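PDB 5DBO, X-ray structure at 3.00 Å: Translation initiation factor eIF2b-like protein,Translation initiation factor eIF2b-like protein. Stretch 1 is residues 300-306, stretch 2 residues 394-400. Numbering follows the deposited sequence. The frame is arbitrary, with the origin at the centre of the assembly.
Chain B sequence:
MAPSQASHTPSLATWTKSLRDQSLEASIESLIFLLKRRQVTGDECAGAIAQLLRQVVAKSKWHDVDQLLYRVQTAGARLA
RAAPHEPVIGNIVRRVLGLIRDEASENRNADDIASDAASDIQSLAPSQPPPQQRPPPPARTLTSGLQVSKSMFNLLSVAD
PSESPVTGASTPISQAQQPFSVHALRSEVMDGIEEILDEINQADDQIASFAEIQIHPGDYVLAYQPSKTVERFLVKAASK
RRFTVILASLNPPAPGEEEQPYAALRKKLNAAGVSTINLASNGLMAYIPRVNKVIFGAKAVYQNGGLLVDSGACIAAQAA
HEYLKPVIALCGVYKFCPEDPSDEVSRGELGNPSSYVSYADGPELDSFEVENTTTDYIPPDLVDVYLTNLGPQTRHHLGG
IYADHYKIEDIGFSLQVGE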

ATOM      1  N   ALA B 300      -0.324   7.292 -25.816  1.00 67.26           N
ATOM      2  CA  ALA B 300       0.071   6.191 -26.685  1.00 63.52           C
ATOM      3  C   ALA B 300       0.409   4.939 -25.883  1.00 58.96           C
ATOM      4  O   ALA B 300       0.848   5.019 -24.735  1.00 57.43           O
ATOM      5  CB  ALA B 300       1.266   6.601 -27.542  1.00 62.39           C
ATOM      6  N   VAL B 301       0.207   3.782 -26.498  1.00 57.88           N
ATOM      7  CA  VAL B 301       0.596   2.511 -25.904  1.00 56.86           C
ATOM      8  C   VAL B 301       1.452   1.746 -26.906  1.00 60.54           C
ATOM      9  O   VAL B 301       1.057   1.567 -28.058  1.00 61.61           O
ATOM     10  CB  VAL B 301      -0.625   1.663 -25.520  1.00 56.40           C
ATOM     11  CG1 VAL B 301      -0.180   0.348 -24.910  1.00 58.71           C
ATOM     12  CG2 VAL B 301      -1.518   2.423 -24.562  1.00 54.93           C
ATOM     13  N   TYR B 302       2.619   1.286 -26.479  1.00 64.07           N
ATOM     14  CA  TYR B 302       3.516   0.603 -27.403  1.00 67.81           C
ATOM     15  C   TYR B 302       3.376  -0.905 -27.304  1.00 71.43           C
ATOM     16  O   TYR B 302       2.680  -1.418 -26.424  1.00 72.51           O
ATOM     17  CB  TYR B 302       4.960   1.026 -27.155  1.00 67.23           C
ATOM     18  CG  TYR B 302       5.161   2.506 -27.335  1.00 66.65           C
ATOM     19  CD1 TYR B 302       5.128   3.371 -26.249  1.00 68.20           C
ATOM     20  CD2 TYR B 302       5.339   3.045 -28.599  1.00 66.05           C
ATOM     21  CE1 TYR B 302       5.295   4.731 -26.418  1.00 68.97           C
ATOM     22  CE2 TYR B 302       5.509   4.400 -28.779  1.00 67.49           C
ATOM     23  CZ  TYR B 302       5.485   5.241 -27.686  1.00 69.39           C
ATOM     24  OH  TYR B 302       5.649   6.596 -27.865  1.00 72.86           O
ATOM     25  N   GLN B 303       4.022  -1.608 -28.229  1.00 73.25           N
ATOM     26  CA  GLN B 303       3.904  -3.056 -28.293  1.00 76.45           C
ATOM     27  C   GLN B 303       4.442  -3.700 -27.016  1.00 73.55           C
ATOM     28  O   GLN B 303       3.887  -4.686 -26.540  1.00 75.48           O
ATOM     29  CB  GLN B 303       4.609  -3.616 -29.528  1.00 85.00           C
ATOM     30  CG  GLN B 303       3.969  -4.919 -30.005  1.00 94.56           C
ATOM     31  CD  GLN B 303       4.950  -5.922 -30.575  1.00103.05           C
ATOM     32  OE1 GLN B 303       6.141  -5.644 -30.708  1.00102.51           O
ATOM     33  NE2 GLN B 303       4.440  -7.096 -30.942  1.00109.20           N
ATOM     34  N   ASN B 304       5.538  -3.159 -26.483  1.00 69.89           N
ATOM     35  CA  ASN B 304       6.162  -3.691 -25.266  1.00 63.99           C
ATOM     36  C   ASN B 304       5.341  -3.465 -23.999  1.00 60.73           C
ATOM     37  O   ASN B 304       5.632  -4.048 -22.959  1.00 64.36           O
ATOM     38  CB  ASN B 304       7.541  -3.071 -25.057  1.00 64.21           C
ATOM     39  CG  ASN B 304       7.471  -1.598 -24.733  1.00 65.00           C
ATOM     40  OD1 ASN B 304       6.482  -0.928 -25.033  1.00 65.90           O
ATOM     41  ND2 ASN B 304       8.524  -1.084 -24.114  1.00 67.19           N
ATOM     42  N   GLY B 305       4.331  -2.606 -24.088  1.00 58.78           N
ATOM     43  CA  GLY B 305       3.485  -2.275 -22.953  1.00 57.44           C
ATOM     44  C   GLY B 305       3.799  -0.915 -22.354  1.00 56.23           C
ATOM     45  O   GLY B 305       3.206  -0.510 -21.351  1.00 53.00           O
ATOM     46  N   GLY B 306       4.739  -0.207 -22.971  1.00 56.29           N
ATOM     47  CA  GLY B 306       5.116   1.118 -22.517  1.00 55.93           C
ATOM     48  C   GLY B 306       4.073   2.173 -22.824  1.00 58.14           C
ATOM     49  O   GLY B 306       3.324   2.050 -23.795  1.00 58.78           O
ATOM     50  N   THR B 394      -4.182  -6.791 -21.296  1.00139.71           N
ATOM     51  CA  THR B 394      -2.948  -6.878 -20.527  1.00146.58           C
ATOM     52  C   THR B 394      -1.791  -7.332 -21.405  1.00159.95           C
ATOM     53  O   THR B 394      -1.992  -7.895 -22.477  1.00164.34           O
ATOM     54  CB  THR B 394      -3.091  -7.833 -19.318  1.00146.52           C
ATOM     55  OG1 THR B 394      -2.054  -7.568 -18.364  1.00140.49           O
ATOM     56  CG2 THR B 394      -3.023  -9.288 -19.762  1.00154.39           C
ATOM     57  N   ARG B 395      -0.583  -7.070 -20.914  1.00167.02           N
ATOM     58  CA  ARG B 395       0.632  -6.972 -21.724  1.00175.79           C
ATOM     59  C   ARG B 395       0.797  -7.987 -22.862  1.00188.71           C
ATOM     60  O   ARG B 395       0.928  -7.594 -24.022  1.00190.02           O
ATOM     61  CB  ARG B 395       1.843  -7.067 -20.794  1.00174.38           C
ATOM     62  CG  ARG B 395       1.904  -5.946 -19.768  1.00166.91           C
ATOM     63  CD  ARG B 395       3.035  -6.156 -18.778  1.00163.96           C
ATOM     64  NE  ARG B 395       4.338  -6.138 -19.432  1.00165.28           N
ATOM     65  CZ  ARG B 395       5.489  -6.375 -18.813  1.00164.83           C
ATOM     66  NH1 ARG B 395       6.628  -6.335 -19.492  1.00167.85           N
ATOM     67  NH2 ARG B 395       5.505  -6.645 -17.515  1.00162.13           N
ATOM     68  N   HIS B 396       0.731  -9.278 -22.552  1.00210.82           N
ATOM     69  CA  HIS B 396       0.892 -10.309 -23.579  1.00235.82           C
ATOM     70  C   HIS B 396      -0.141 -10.170 -24.693  1.00230.94           C
ATOM     71  O   HIS B 396       0.151 -10.422 -25.863  1.00247.26           O
ATOM     72  CB  HIS B 396       0.805 -11.702 -22.953  1.00254.85           C
ATOM     73  N   HIS B 397      -1.347  -9.766 -24.311  1.00204.96           N
ATOM     74  CA  HIS B 397      -2.462  -9.604 -25.238  1.00206.98           C
ATOM     75  C   HIS B 397      -2.296  -8.390 -26.155  1.00203.15           C
ATOM     76  O   HIS B 397      -2.920  -8.322 -27.215  1.00207.17           O
ATOM     77  CB  HIS B 397      -3.783  -9.498 -24.471  1.00204.57           C
ATOM     78  N   LEU B 398      -1.472  -7.428 -25.739  1.00191.21           N
ATOM     79  CA  LEU B 398      -1.287  -6.196 -26.513  1.00182.45           C
ATOM     80  C   LEU B 398      -0.789  -6.425 -27.940  1.00189.17           C
ATOM     81  O   LEU B 398      -1.339  -5.854 -28.888  1.00190.74           O
ATOM     82  CB  LEU B 398      -0.311  -5.259 -25.796  1.00169.97           C
ATOM     83  CG  LEU B 398      -0.689  -4.781 -24.397  1.00158.80           C
ATOM     84  CD1 LEU B 398       0.304  -3.739 -23.924  1.00151.33           C
ATOM     85  CD2 LEU B 398      -2.100  -4.238 -24.381  1.00156.17           C
ATOM     86  N   GLY B 399       0.213  -7.288 -28.091  1.00193.51           N
ATOM     87  CA  GLY B 399       0.829  -7.531 -29.386  1.00198.76           C
ATOM     88  C   GLY B 399      -0.199  -7.910 -30.431  1.00203.49           C
ATOM     89  O   GLY B 399      -0.103  -7.502 -31.587  1.00205.91           O
ATOM     90  N   GLY B 400      -1.182  -8.701 -30.019  1.00206.62           N
ATOM     91  CA  GLY B 400      -2.257  -9.100 -30.903  1.00215.37           C
ATOM     92  C   GLY B 400      -3.107  -7.942 -31.400  1.00216.62           C
ATOM     93  O   GLY B 400      -3.344  -7.817 -32.605  1.00220.87           O
TER

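A tight turn can offer a helix a docking surface without a single hydrogen bond passing between them, and this contact is a compact example. In stretch 1, a strand ending at Val301 runs into a type I beta turn from Tyr302 to Gly305. The turn is held by its own bonds: Gly305 N donates to Tyr302 O (3.1 Å), Tyr302 N to Gly306 O (2.9 Å), and Gly306 N to the side-chain oxygen Asn304 OD1 (2.8 Å). No hydrogen bond crosses to the helix, where 229 Å² is buried, both sides summed.

Stretch 2 enters at Thr394, which makes no contact with the turn but accepts a weak backbone bond from His397 N to Thr394 O (2.7 Å). Arg395 follows, with Arg395 CA 5.6 Å from Gly305 CA. Its guanidinium lies obliquely by the turn, with Arg395 NH1 4.3 Å from Asn304 O, too far for a hydrogen bond. His396 and His397, modelled without their rings, make no contact.

Leu398 is the centre of the packing. Its CA-to-CB bond points toward the turn, and Leu398 CD1 rests against Gly305 CA at 3.6 Å and lies 4.2 Å from Val301 CG1, the latter an apolar contact between side chains. The need for glycine at 305 comes from the backbone angles (phi 104°, psi 3°), at which a CB would jam against the preceding carbonyl oxygen.

One residue on, Gly399 lies beside Gln303, with Gly399 CA 5.5 Å from Gln303 CA; the CA-to-CB bond of Gln303 points sideways while the end of its side chain comes nearer. Gly400, making no contact, carries the helix onward. No hydrogen bond or salt bridge joins the two stretches; the contact is one of packing, with Leu398 contributing the largest share of the buried area on the helix side.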